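Peptidase M16 inactive domain family protein (Pseudomonas fluorescens, PDB 3GWB) is of unsettled function: it belongs to the M16 peptidase family, carries that family's inactive domain, and is only tentatively assigned hydrolase activity and metal binding. Local coordinates at residues Asp37-Ala43 and Asn196-Val202; Val25-Glu29 and Leu372-Gly376; Ala116-Lys121 and Ala219-Lys223; Thr19-Val25 and Ala214-Ala219; Val14-Ser18 and Arg207-Glu211. All blocks are in the same frame, centred on the assembly; numbering follows the deposited sequence.

Contact 1 (Asp37-Ala43 and Asn196-Val202); sequences DLRLIFA and NVVIALV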
# COMPACT_ATOMS: atom_id res chain seq x y z
N ASP A 37 10.50 -18.83 -2.41
CA ASP A 37 10.62 -17.62 -1.63
C ASP A 37 11.83 -17.72 -0.72
O ASP A 37 12.01 -18.72 -0.03
CB ASP A 37 9.38 -17.41 -0.76
CG ASP A 37 8.16 -17.04 -1.57
OD1 ASP A 37 7.11 -16.75 -0.96
OD2 ASP A 37 8.25 -17.03 -2.81
N LEU A 38 12.67 -16.69 -0.77
CA LEU A 38 13.87 -16.60 0.06
C LEU A 38 13.65 -15.39 0.96
O LEU A 38 13.34 -14.30 0.48
CB LEU A 38 15.12 -16.40 -0.81
CG LEU A 38 16.43 -16.06 -0.10
CD1 LEU A 38 16.82 -17.17 0.86
CD2 LEU A 38 17.53 -15.86 -1.15
N ARG A 39 13.81 -15.58 2.26
CA ARG A 39 13.61 -14.49 3.20
C ARG A 39 14.78 -14.44 4.17
O ARG A 39 15.18 -15.47 4.72
CB ARG A 39 12.29 -14.69 3.94
CG ARG A 39 11.82 -13.53 4.81
CD ARG A 39 10.47 -13.87 5.43
NE ARG A 39 9.95 -12.85 6.34
CZ ARG A 39 9.40 -11.70 5.96
NH1 ARG A 39 9.28 -11.42 4.67
NH2 ARG A 39 8.95 -10.85 6.87
N LEU A 40 15.33 -13.25 4.35
CA LEU A 40 16.46 -13.04 5.26
C LEU A 40 15.98 -12.16 6.40
O LEU A 40 15.46 -11.07 6.18
CB LEU A 40 17.62 -12.36 4.54
CG LEU A 40 18.60 -13.21 3.72
CD1 LEU A 40 17.87 -14.20 2.83
CD2 LEU A 40 19.48 -12.28 2.89
N ILE A 41 16.13 -12.65 7.62
CA ILE A 41 15.72 -11.90 8.78
C ILE A 41 16.96 -11.55 9.58
O ILE A 41 17.66 -12.44 10.06
CB ILE A 41 14.76 -12.72 9.68
CG1 ILE A 41 13.51 -13.15 8.90
CG2 ILE A 41 14.31 -11.87 10.85
CD1 ILE A 41 13.77 -14.16 7.80
N PHE A 42 17.26 -10.26 9.71
CA PHE A 42 18.42 -9.78 10.45
C PHE A 42 17.97 -9.15 11.76
O PHE A 42 16.89 -8.56 11.82
CB PHE A 42 19.18 -8.69 9.68
CG PHE A 42 19.70 -9.13 8.34
CD1 PHE A 42 21.02 -9.51 8.18
CD2 PHE A 42 18.87 -9.13 7.22
CE1 PHE A 42 21.51 -9.88 6.94
CE2 PHE A 42 19.35 -9.50 5.97
CZ PHE A 42 20.68 -9.88 5.83
N ALA A 43 18.79 -9.28 12.80
CA ALA A 43 18.50 -8.62 14.07
C ALA A 43 19.04 -7.21 13.83
O ALA A 43 20.04 -6.80 14.43
CB ALA A 43 19.26 -9.30 15.20
N ASN A 196 24.42 -12.73 12.05
CA ASN A 196 23.25 -12.05 12.60
C ASN A 196 21.98 -12.23 11.75
O ASN A 196 21.00 -11.50 11.93
CB ASN A 196 23.56 -10.55 12.72
CG ASN A 196 22.63 -9.82 13.67
OD1 ASN A 196 22.43 -10.26 14.80
ND2 ASN A 196 22.08 -8.69 13.22
N VAL A 197 22.00 -13.19 10.84
CA VAL A 197 20.84 -13.40 9.98
C VAL A 197 20.24 -14.80 10.01
O VAL A 197 20.91 -15.79 10.32
CB VAL A 197 21.20 -13.08 8.51
CG1 VAL A 197 22.04 -14.23 7.92
CG2 VAL A 197 19.92 -12.85 7.68
N VAL A 198 18.95 -14.86 9.70
CA VAL A 198 18.22 -16.12 9.61
C VAL A 198 17.86 -16.25 8.13
O VAL A 198 17.31 -15.32 7.56
CB VAL A 198 16.91 -16.11 10.42
CG1 VAL A 198 16.11 -17.38 10.11
CG2 VAL A 198 17.22 -16.04 11.91
N ILE A 199 18.16 -17.39 7.53
CA ILE A 199 17.87 -17.61 6.12
C ILE A 199 16.73 -18.62 5.98
O ILE A 199 16.89 -19.78 6.31
CB ILE A 199 19.12 -18.16 5.39
CG1 ILE A 199 20.24 -17.12 5.46
CG2 ILE A 199 18.79 -18.48 3.94
CD1 ILE A 199 21.58 -17.67 5.02
N ALA A 200 15.58 -18.15 5.49
CA ALA A 200 14.41 -19.01 5.33
C ALA A 200 14.13 -19.21 3.84
O ALA A 200 14.12 -18.25 3.08
CB ALA A 200 13.20 -18.38 6.02
N LEU A 201 13.91 -20.45 3.44
CA LEU A 201 13.66 -20.80 2.04
C LEU A 201 12.49 -21.74 1.88
O LEU A 201 12.40 -22.75 2.58
CB LEU A 201 14.90 -21.48 1.45
CG LEU A 201 16.01 -20.69 0.79
CD1 LEU A 201 17.20 -21.62 0.53
CD2 LEU A 201 15.50 -20.09 -0.53
N VAL A 202 11.59 -21.43 0.95
CA VAL A 202 10.45 -22.29 0.69
C VAL A 202 10.12 -22.34 -0.80
O VAL A 202 9.96 -21.30 -1.44
CB VAL A 202 9.18 -21.81 1.42
CG1 VAL A 202 8.04 -22.76 1.14
CG2 VAL A 202 9.43 -21.71 2.93
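Asp37, Arg39 and Ile41 form hydrogen-bonded pairs with Val202, Ala200 and Val198, where strands 37-42 and 197-202 run antiparallel, in register from Asp37 opposite Val202 to Phe42 opposite Val197. Each pair exchanges two N-H...O bonds, as in Arg39 N to Ala200 O at 2.8 Å. CA-H...O contacts fill the steps between. Beyond the last pair, Asn196 ND2 gives a further bond to Ala43 O at 3.0 Å; it approaches from above that carbonyl's plane, while the oxygen lies in the plane of the Asn196 amide. Asn196 ND2 also donates to Ala191 O, and Asn196 OD1 accepts from Leu227 N.

Apolar contact concentrates on the face bearing Leu38, Leu40, Phe42, Val197, Ile199 and Leu201. Val197 CG2, anti to its own N, lies over the centre of the Phe42 ring, 3.4 Å from the centroid, a CH-pi contact. At the other end Leu38 CD1 presses on Leu201 CD2 at 3.5 Å, a tight fit. Helices 105-120 and 207-220 cover this face; helix 365-377 touches Asp37, Ile41 and Val202 on the other. Paired strands buried between helices on both faces are characteristic of the alpha/beta domains of M16 peptidases.

Contact 2 (Val25-Glu29 and Leu372-Gly376); sequences VLFVE and LGAMG
Leu26 reaches out from strand 25-29 to helix 372-376. Its CB comes first, 4.2 Å from Leu372 CD1. The first torsion places CG anti to the carbonyl carbon (chi1 -74°), and from there the two methyls divide over the helix surface. Leu26 CD2 comes down on the backbone, 3.4 Å from Leu372 O, and also meets Met375 CB at 4.0 Å. Leu26 CD1 takes the other direction and lies 4.0 Å from Gly376 CA; Gly376 has no side chain, and the methyl packs directly on its main chain. Leu372 O is itself the acceptor for Gly376 N in the helix, at 2.9 Å, so the leucine methyl packs beside a carbonyl that is already hydrogen-bonded.

Leu372 answers in the reverse direction. Its CD1 crosses to Val28 CG2 at 3.6 Å and passes close to Leu26 O. Leu26 and Val28 thus receive the helix on one face of the strand, whereas the CB of Phe27, between them, points away from it toward the side of helix 207-220. No hydrogen bond links the two segments, and every residue that touches is buried. Leu372 also packs on Ala200 and Val202 of the neighbouring strand, extending the seam across the sheet. The short segments run at 148° to each other, roughly antiparallel. Apolar helix-on-sheet packing of this kind is characteristic of layered alpha/beta folds; here it brings a helix from late in the chain onto the N-terminal sheet.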
# COMPACT_ATOMS: atom_id res chain seq x y z
N VAL A 25 19.71 -21.56 8.88
CA VAL A 25 18.92 -21.82 7.67
C VAL A 25 17.72 -22.74 7.95
O VAL A 25 17.85 -23.76 8.63
CB VAL A 25 19.78 -22.51 6.58
CG1 VAL A 25 18.97 -22.68 5.31
CG2 VAL A 25 21.05 -21.71 6.30
N LEU A 26 16.55 -22.36 7.45
CA LEU A 26 15.35 -23.19 7.59
C LEU A 26 14.77 -23.36 6.20
O LEU A 26 14.65 -22.39 5.44
CB LEU A 26 14.32 -22.55 8.52
CG LEU A 26 14.68 -22.59 10.01
CD1 LEU A 26 15.72 -21.52 10.33
CD2 LEU A 26 13.42 -22.38 10.82
N PHE A 27 14.39 -24.59 5.86
CA PHE A 27 13.90 -24.88 4.52
C PHE A 27 12.74 -25.86 4.46
O PHE A 27 12.71 -26.85 5.21
CB PHE A 27 15.07 -25.42 3.69
CG PHE A 27 14.66 -26.08 2.41
CD1 PHE A 27 14.10 -25.34 1.37
CD2 PHE A 27 14.85 -27.45 2.23
CE1 PHE A 27 13.74 -25.95 0.17
CE2 PHE A 27 14.50 -28.07 1.04
CZ PHE A 27 13.95 -27.32 0.00
N VAL A 28 11.79 -25.57 3.58
CA VAL A 28 10.64 -26.44 3.36
C VAL A 28 10.53 -26.66 1.85
O VAL A 28 10.40 -25.70 1.08
CB VAL A 28 9.32 -25.81 3.87
CG1 VAL A 28 8.13 -26.66 3.42
CG2 VAL A 28 9.34 -25.69 5.38
N GLU A 29 10.61 -27.91 1.42
CA GLU A 29 10.49 -28.21 0.00
C GLU A 29 9.00 -28.20 -0.35
O GLU A 29 8.19 -28.77 0.37
CB GLU A 29 11.09 -29.59 -0.32
CG GLU A 29 11.24 -29.86 -1.81
CD GLU A 29 11.84 -31.23 -2.12
OE1 GLU A 29 12.85 -31.59 -1.49
OE2 GLU A 29 11.30 -31.93 -3.01
N LEU A 372 8.74 -19.53 9.07
CA LEU A 372 10.08 -20.10 9.23
C LEU A 372 11.06 -19.04 9.71
O LEU A 372 11.93 -19.31 10.55
CB LEU A 372 10.59 -20.67 7.90
CG LEU A 372 9.95 -21.96 7.38
CD1 LEU A 372 10.80 -22.48 6.21
CD2 LEU A 372 9.90 -23.00 8.49
N GLY A 373 10.92 -17.83 9.18
CA GLY A 373 11.79 -16.74 9.58
C GLY A 373 11.62 -16.45 11.06
O GLY A 373 12.60 -16.29 11.78
N ALA A 374 10.37 -16.40 11.51
CA ALA A 374 10.08 -16.14 12.91
C ALA A 374 10.57 -17.30 13.78
O ALA A 374 11.09 -17.08 14.87
CB ALA A 374 8.58 -15.93 13.12
N MSE A 375 10.40 -18.52 13.29
CA MSE A 375 10.85 -19.70 14.03
C MSE A 375 12.36 -19.59 14.28
O MSE A 375 12.83 -19.80 15.41
CB MSE A 375 10.53 -20.98 13.25
CG MSE A 375 9.05 -21.39 13.29
SE MSE A 375 8.60 -22.71 12.09
CE MSE A 375 9.71 -24.00 12.56
N GLY A 376 13.10 -19.26 13.23
CA GLY A 376 14.54 -19.15 13.35
C GLY A 376 15.01 -17.97 14.18
O GLY A 376 15.90 -18.10 15.02

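Contact 3 (Ala116-Lys121 and Ala219-Lys223); sequences AEVVGK and AALPK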
# COMPACT_ATOMS: atom_id res chain seq x y z
N ALA A 116 22.09 -11.14 -3.73
CA ALA A 116 23.21 -11.23 -2.80
C ALA A 116 23.99 -9.91 -2.80
O ALA A 116 24.38 -9.41 -1.75
CB ALA A 116 24.14 -12.38 -3.21
N GLU A 117 24.20 -9.35 -3.99
CA GLU A 117 24.91 -8.09 -4.13
C GLU A 117 24.16 -6.96 -3.43
O GLU A 117 24.74 -6.17 -2.70
CB GLU A 117 25.09 -7.75 -5.61
CG GLU A 117 25.92 -6.49 -5.87
CD GLU A 117 27.40 -6.78 -6.07
OE1 GLU A 117 27.75 -7.50 -7.03
OE2 GLU A 117 28.22 -6.27 -5.28
N VAL A 118 22.85 -6.89 -3.65
CA VAL A 118 22.02 -5.86 -3.04
C VAL A 118 22.06 -5.88 -1.50
O VAL A 118 22.28 -4.86 -0.85
CB VAL A 118 20.54 -5.97 -3.53
CG1 VAL A 118 19.61 -5.18 -2.62
CG2 VAL A 118 20.43 -5.45 -4.96
N VAL A 119 21.87 -7.06 -0.92
CA VAL A 119 21.86 -7.15 0.53
C VAL A 119 23.25 -7.18 1.16
O VAL A 119 23.45 -6.64 2.24
CB VAL A 119 21.05 -8.39 1.00
CG1 VAL A 119 20.93 -8.40 2.52
CG2 VAL A 119 19.67 -8.37 0.35
N GLY A 120 24.22 -7.79 0.48
CA GLY A 120 25.56 -7.87 1.05
C GLY A 120 26.56 -6.78 0.70
O GLY A 120 27.49 -6.51 1.47
N LYS A 121 26.41 -6.15 -0.46
CA LYS A 121 27.34 -5.10 -0.87
C LYS A 121 26.67 -3.84 -1.40
O LYS A 121 26.95 -3.39 -2.51
CB LYS A 121 28.31 -5.65 -1.92
CG LYS A 121 29.12 -6.86 -1.44
CD LYS A 121 30.01 -7.40 -2.56
CE LYS A 121 30.85 -8.59 -2.09
NZ LYS A 121 30.02 -9.73 -1.58
N ALA A 219 27.59 -16.20 2.20
CA ALA A 219 28.96 -15.78 1.86
C ALA A 219 29.08 -14.35 1.34
O ALA A 219 30.15 -13.74 1.45
CB ALA A 219 29.57 -16.74 0.84
N ALA A 220 27.99 -13.84 0.76
CA ALA A 220 27.96 -12.49 0.20
C ALA A 220 27.75 -11.41 1.26
O ALA A 220 28.02 -10.24 1.01
CB ALA A 220 26.85 -12.40 -0.86
N LEU A 221 27.27 -11.80 2.43
CA LEU A 221 27.02 -10.85 3.52
C LEU A 221 28.31 -10.50 4.24
O LEU A 221 29.30 -11.21 4.14
CB LEU A 221 26.05 -11.45 4.55
CG LEU A 221 24.61 -11.75 4.11
CD1 LEU A 221 23.83 -12.45 5.23
CD2 LEU A 221 23.94 -10.46 3.72
N PRO A 222 28.32 -9.38 4.97
CA PRO A 222 29.54 -9.02 5.69
C PRO A 222 29.74 -10.12 6.74
O PRO A 222 28.77 -10.71 7.21
CB PRO A 222 29.18 -7.68 6.33
CG PRO A 222 28.13 -7.11 5.40
CD PRO A 222 27.30 -8.31 5.06
N LYS A 223 30.99 -10.41 7.09
CA LYS A 223 31.28 -11.43 8.09
C LYS A 223 31.19 -10.81 9.48
O LYS A 223 31.65 -9.68 9.68
CB LYS A 223 32.69 -12.00 7.90
CG LYS A 223 32.76 -13.25 7.04
CD LYS A 223 32.42 -12.99 5.60
CE LYS A 223 32.46 -14.29 4.81
NZ LYS A 223 31.98 -14.08 3.43
O HOH W 1 29.71 -8.02 2.24
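Ala116 and Ala220 meet methyl to methyl, CB to CB at 3.6 Å, where the end of helix 105-120 comes alongside the end of helix 207-220. Neither side chain has a torsion to adjust, so the backbones alone set this approach. One turn further on, Gly120 brings its main chain against the other segment: its CA is 3.4 Å from Ala220 O in a CA-H...O contact, an approach that the absence of a side chain at Gly120 allows.

The longer side chains enter from two directions. Leu221 leaves the backbone pointing away from helix 116-120, yet its end comes nearer: CG is anti to the carbonyl carbon (chi1 -65°), and chi2 of 175° extends CD1 onward and leaves the other methyl, Leu221 CD2, beside Val119 CG1 at 3.8 Å. The two side chains lie side by side, pointing the same way. Lys121, the first residue to leave helical backbone angles, is extended through chi2 and chi3 and then bends at its last torsion (chi4 59°), which brings Lys121 NZ to Ala220 O in a weak hydrogen bond of 3.3 Å. A water also donates to Ala220 O, at 3.0 Å, and to Gly120 O, at 2.8 Å. Ala220 O is therefore approached by an ammonium group, a water and a CA-H, and the polar links lie toward the exposed lysine while the Leu221-Val119 pair is buried.

Val119 and Leu221 both pack on Phe42 of strand 35-42. Val119 O accepts a bond from His188, and Pro222 bonds through its backbone to Ala194, tying the two helix ends to the chain leading into strand 197-203.

Contact 4 (Thr19-Val25 and Ala214-Ala219); sequences TAEGAKV and AAQVSA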
# COMPACT_ATOMS: atom_id res chain seq x y z
N THR A 19 25.15 -22.24 8.11
CA THR A 19 26.17 -22.07 7.08
C THR A 19 27.52 -21.90 7.79
O THR A 19 27.57 -21.77 9.02
CB THR A 19 25.93 -20.80 6.24
OG1 THR A 19 26.02 -19.65 7.08
CG2 THR A 19 24.56 -20.85 5.57
N ALA A 20 28.60 -21.87 7.02
CA ALA A 20 29.93 -21.71 7.60
C ALA A 20 30.10 -20.37 8.32
O ALA A 20 31.03 -20.22 9.12
CB ALA A 20 30.99 -21.85 6.51
N GLU A 21 29.22 -19.41 8.04
CA GLU A 21 29.28 -18.09 8.69
C GLU A 21 28.43 -18.03 9.95
O GLU A 21 28.37 -17.00 10.61
CB GLU A 21 28.79 -16.97 7.77
CG GLU A 21 29.71 -16.60 6.64
CD GLU A 21 29.87 -17.72 5.65
OE1 GLU A 21 28.87 -18.43 5.41
OE2 GLU A 21 30.98 -17.87 5.11
N GLY A 22 27.76 -19.13 10.27
CA GLY A 22 26.93 -19.16 11.45
C GLY A 22 25.49 -18.72 11.22
O GLY A 22 24.75 -18.46 12.17
N ALA A 23 25.08 -18.61 9.95
CA ALA A 23 23.71 -18.21 9.65
C ALA A 23 22.76 -19.40 9.85
O ALA A 23 23.06 -20.53 9.45
CB ALA A 23 23.61 -17.68 8.22
N LYS A 24 21.61 -19.14 10.46
CA LYS A 24 20.63 -20.20 10.67
C LYS A 24 19.79 -20.35 9.40
O LYS A 24 19.24 -19.37 8.91
CB LYS A 24 19.72 -19.84 11.84
CG LYS A 24 20.44 -19.47 13.11
CD LYS A 24 19.47 -18.98 14.19
CE LYS A 24 18.51 -20.09 14.61
NZ LYS A 24 19.25 -21.25 15.17
N VAL A 25 19.71 -21.56 8.88
CA VAL A 25 18.92 -21.82 7.67
C VAL A 25 17.72 -22.74 7.95
O VAL A 25 17.85 -23.76 8.63
CB VAL A 25 19.78 -22.51 6.58
CG1 VAL A 25 18.97 -22.68 5.31
CG2 VAL A 25 21.05 -21.71 6.30
N ALA A 214 21.64 -21.04 0.17
CA ALA A 214 21.93 -20.49 1.49
C ALA A 214 23.41 -20.17 1.67
O ALA A 214 23.75 -19.14 2.23
CB ALA A 214 21.46 -21.45 2.57
N ALA A 215 24.28 -21.05 1.19
CA ALA A 215 25.71 -20.81 1.32
C ALA A 215 26.14 -19.59 0.52
O ALA A 215 27.00 -18.83 0.95
CB ALA A 215 26.49 -22.03 0.86
N GLN A 216 25.53 -19.41 -0.65
CA GLN A 216 25.86 -18.28 -1.51
C GLN A 216 25.43 -16.95 -0.90
O GLN A 216 26.19 -15.99 -0.90
CB GLN A 216 25.19 -18.44 -2.89
CG GLN A 216 25.24 -17.18 -3.74
CD GLN A 216 24.54 -17.34 -5.08
OE1 GLN A 216 23.44 -17.89 -5.16
NE2 GLN A 216 25.18 -16.85 -6.14
N VAL A 217 24.22 -16.90 -0.37
CA VAL A 217 23.71 -15.67 0.23
C VAL A 217 24.55 -15.35 1.47
O VAL A 217 25.02 -14.21 1.66
CB VAL A 217 22.22 -15.82 0.63
CG1 VAL A 217 21.75 -14.61 1.40
CG2 VAL A 217 21.38 -15.99 -0.62
N SER A 218 24.76 -16.36 2.30
CA SER A 218 25.53 -16.20 3.52
C SER A 218 26.94 -15.68 3.24
O SER A 218 27.43 -14.81 3.95
CB SER A 218 25.61 -17.54 4.27
OG SER A 218 26.30 -17.39 5.50
N ALA A 219 27.59 -16.20 2.20
CA ALA A 219 28.96 -15.78 1.86
C ALA A 219 29.08 -14.35 1.34
O ALA A 219 30.15 -13.74 1.45
CB ALA A 219 29.57 -16.74 0.84
O HOH W 2 28.69 -19.72 2.90
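Three torsions bring the polar groups of Thr19, Glu21 and Ser218 together. In Thr19, OG1 stands between the backbone N and the carbonyl carbon (chi1 63°), facing the helix; Ser218 extends OG anti to its N (chi1 -177°) to meet it; and Glu21 bends at chi2 (66°), folding its carboxylate back to the same hydroxyl.

Ser218 OG thereby stands in the middle of a short hydrogen-bond chain: it accepts from Thr19 OG1 at 2.8 Å and donates to Glu21 OE1, also 2.8 Å away. The serine meets OE1 on its anti side, somewhat out of the carboxylate plane. Thr19 OG1 accepts in its turn from Ala23 N at 3.2 Å and, weakly, from Glu21 N, so the hydroxyl bonds the backbone in and just after the type I turn Thr19-Gly22 and also joins it to the helix. A water donates to Glu21 OE1 and to Ala215 O, at 2.7 Å from the latter, giving the carboxylate oxygen a second donor.

Apolar contact flanks this network. Thr19 CG2 lies against Ser218 CB, and both methyls of Val25 straddle the Ala214 methyl, Val25 CG2 being 3.8 Å from Ala214 CB.

The turn links strand 15-18 to strand 24-29 and lies along helix 207-220. Ala23 and Val25 also touch Ile199 of strand 197-203, while Val217, on another side of the helix, reaches Leu38 and Leu40 of strand 35-42.

Contact 5 (Val14-Ser18 and Arg207-Glu211); sequences VQTWS and RSDAE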
# COMPACT_ATOMS: atom_id res chain seq x y z
N VAL A 14 10.14 -29.41 8.16
CA VAL A 14 11.03 -28.26 8.16
C VAL A 14 12.45 -28.78 8.35
O VAL A 14 12.72 -29.56 9.28
CB VAL A 14 10.69 -27.29 9.31
CG1 VAL A 14 11.63 -26.09 9.28
CG2 VAL A 14 9.24 -26.84 9.20
N GLN A 15 13.35 -28.36 7.47
CA GLN A 15 14.73 -28.80 7.57
C GLN A 15 15.58 -27.63 8.03
O GLN A 15 15.30 -26.48 7.68
CB GLN A 15 15.22 -29.31 6.22
CG GLN A 15 14.40 -30.46 5.68
CD GLN A 15 14.81 -30.85 4.29
OE1 GLN A 15 15.94 -31.28 4.07
NE2 GLN A 15 13.90 -30.70 3.34
N THR A 16 16.62 -27.90 8.80
CA THR A 16 17.45 -26.82 9.28
C THR A 16 18.92 -27.18 9.36
O THR A 16 19.29 -28.35 9.50
CB THR A 16 16.97 -26.36 10.67
OG1 THR A 16 17.67 -25.16 11.05
CG2 THR A 16 17.23 -27.44 11.70
N TRP A 17 19.76 -26.16 9.26
CA TRP A 17 21.21 -26.31 9.33
C TRP A 17 21.79 -24.91 9.41
O TRP A 17 21.04 -23.93 9.36
CB TRP A 17 21.73 -27.06 8.10
CG TRP A 17 21.55 -26.37 6.76
CD1 TRP A 17 22.42 -25.51 6.15
CD2 TRP A 17 20.43 -26.50 5.87
NE1 TRP A 17 21.92 -25.11 4.93
CE2 TRP A 17 20.70 -25.70 4.74
CE3 TRP A 17 19.22 -27.22 5.92
CZ2 TRP A 17 19.80 -25.59 3.67
CZ3 TRP A 17 18.34 -27.11 4.85
CH2 TRP A 17 18.63 -26.31 3.74
N SER A 18 23.10 -24.82 9.57
CA SER A 18 23.77 -23.53 9.63
C SER A 18 24.82 -23.45 8.54
O SER A 18 25.32 -24.48 8.08
CB SER A 18 24.43 -23.35 11.00
OG SER A 18 23.45 -23.27 12.02
N ARG A 207 16.86 -30.17 -1.41
CA ARG A 207 17.64 -29.80 -0.23
C ARG A 207 19.03 -29.32 -0.69
O ARG A 207 19.58 -28.36 -0.14
CB ARG A 207 17.77 -31.00 0.71
CG ARG A 207 18.89 -30.93 1.75
CD ARG A 207 18.68 -29.84 2.80
NE ARG A 207 19.78 -29.80 3.76
CZ ARG A 207 19.74 -30.30 5.00
NH1 ARG A 207 18.64 -30.89 5.45
NH2 ARG A 207 20.80 -30.20 5.79
N SER A 208 19.60 -29.98 -1.69
CA SER A 208 20.91 -29.61 -2.21
C SER A 208 20.84 -28.22 -2.84
O SER A 208 21.75 -27.41 -2.66
CB SER A 208 21.39 -30.64 -3.24
OG SER A 208 21.44 -31.94 -2.67
N ASP A 209 19.77 -27.96 -3.59
CA ASP A 209 19.59 -26.65 -4.21
C ASP A 209 19.58 -25.60 -3.11
O ASP A 209 20.21 -24.55 -3.22
CB ASP A 209 18.23 -26.54 -4.94
CG ASP A 209 18.17 -27.35 -6.22
OD1 ASP A 209 19.23 -27.56 -6.87
OD2 ASP A 209 17.05 -27.76 -6.60
N ALA A 210 18.84 -25.88 -2.05
CA ALA A 210 18.70 -24.97 -0.92
C ALA A 210 20.02 -24.74 -0.20
O ALA A 210 20.33 -23.62 0.22
CB ALA A 210 17.66 -25.52 0.05
N GLU A 211 20.81 -25.80 -0.06
CA GLU A 211 22.10 -25.67 0.60
C GLU A 211 22.99 -24.70 -0.16
O GLU A 211 23.62 -23.83 0.44
CB GLU A 211 22.78 -27.04 0.71
CG GLU A 211 22.53 -27.73 2.04
CD GLU A 211 22.90 -29.21 2.01
OE1 GLU A 211 23.77 -29.58 1.19
OE2 GLU A 211 22.33 -29.99 2.80
O HOH W 3 23.85 -24.09 3.30
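Arg207 lays its guanidinium flat over one face of the Trp17 indole, centres 3.9 Å apart and planes only 10° from parallel, a cation-pi stack. A bend at chi2 (67°) folds the arginine chain across the indole and puts the group there. Arg207 CZ lies 3.3 Å from Trp17 CE3, and Arg207 NE is above the six-membered ring, offset toward its rim near Trp17 CZ3. Around the same indole, Ala210 CB meets the edge at Trp17 CH2, while Glu211 CG comes within 3.8 Å of Trp17 CZ2.

Bonds made by the guanidinium nitrogens limit its rotation. Arg207 NH1 donates to Gln15 OE1 at 3.1 Å, nearly straight (166°) and with the oxygen in the guanidinium plane. Arg207 NE makes a salt bridge to Glu211 OE2, 2.7 Å away; this partner is tilted out of the plane, and the bond is more bent. Glu211 lies one helical turn after Arg207, so the helix itself sets the spacing of the pair.

Further out, Trp17 is supported by Phe27 and Val25 of the adjacent strand, and Trp17 NE1 donates to a water, 2.7 Å away, that in turn donates to Glu211 O.

Stacking, an amide acceptor and a carboxylate together hold one cation near the protein surface. The nearby carboxylate and the pi face would probably favour the charged guanidinium, which keeps one in-plane and one tilted polar partner while its face lies on the ring.

Overall arrangement
Contacts 1 and 2 are buried, contacts 3 and 4 only partly, and contact 5 lies at the surface. Four of the five draw on one six-stranded sheet: contact 1 joins strands 35-42 and 197-203 within it, contact 2 sets helix 365-377 on one face, and contacts 4 and 5 fix helix 207-220 on the other. Contact 3 joins that helix to helix 105-120, so contacts 5, 4 and 3 follow helix 207-220 from start to end. Chemistry tracks depth: backbone bonding and apolar packing in contact 1, apolar packing alone in contact 2, a weak lysine bond and a water bridge in contact 3, a hydroxyl-carboxylate chain in contact 4, and in contact 5 a cation stacked across the contact and salt-bridged within its own helix.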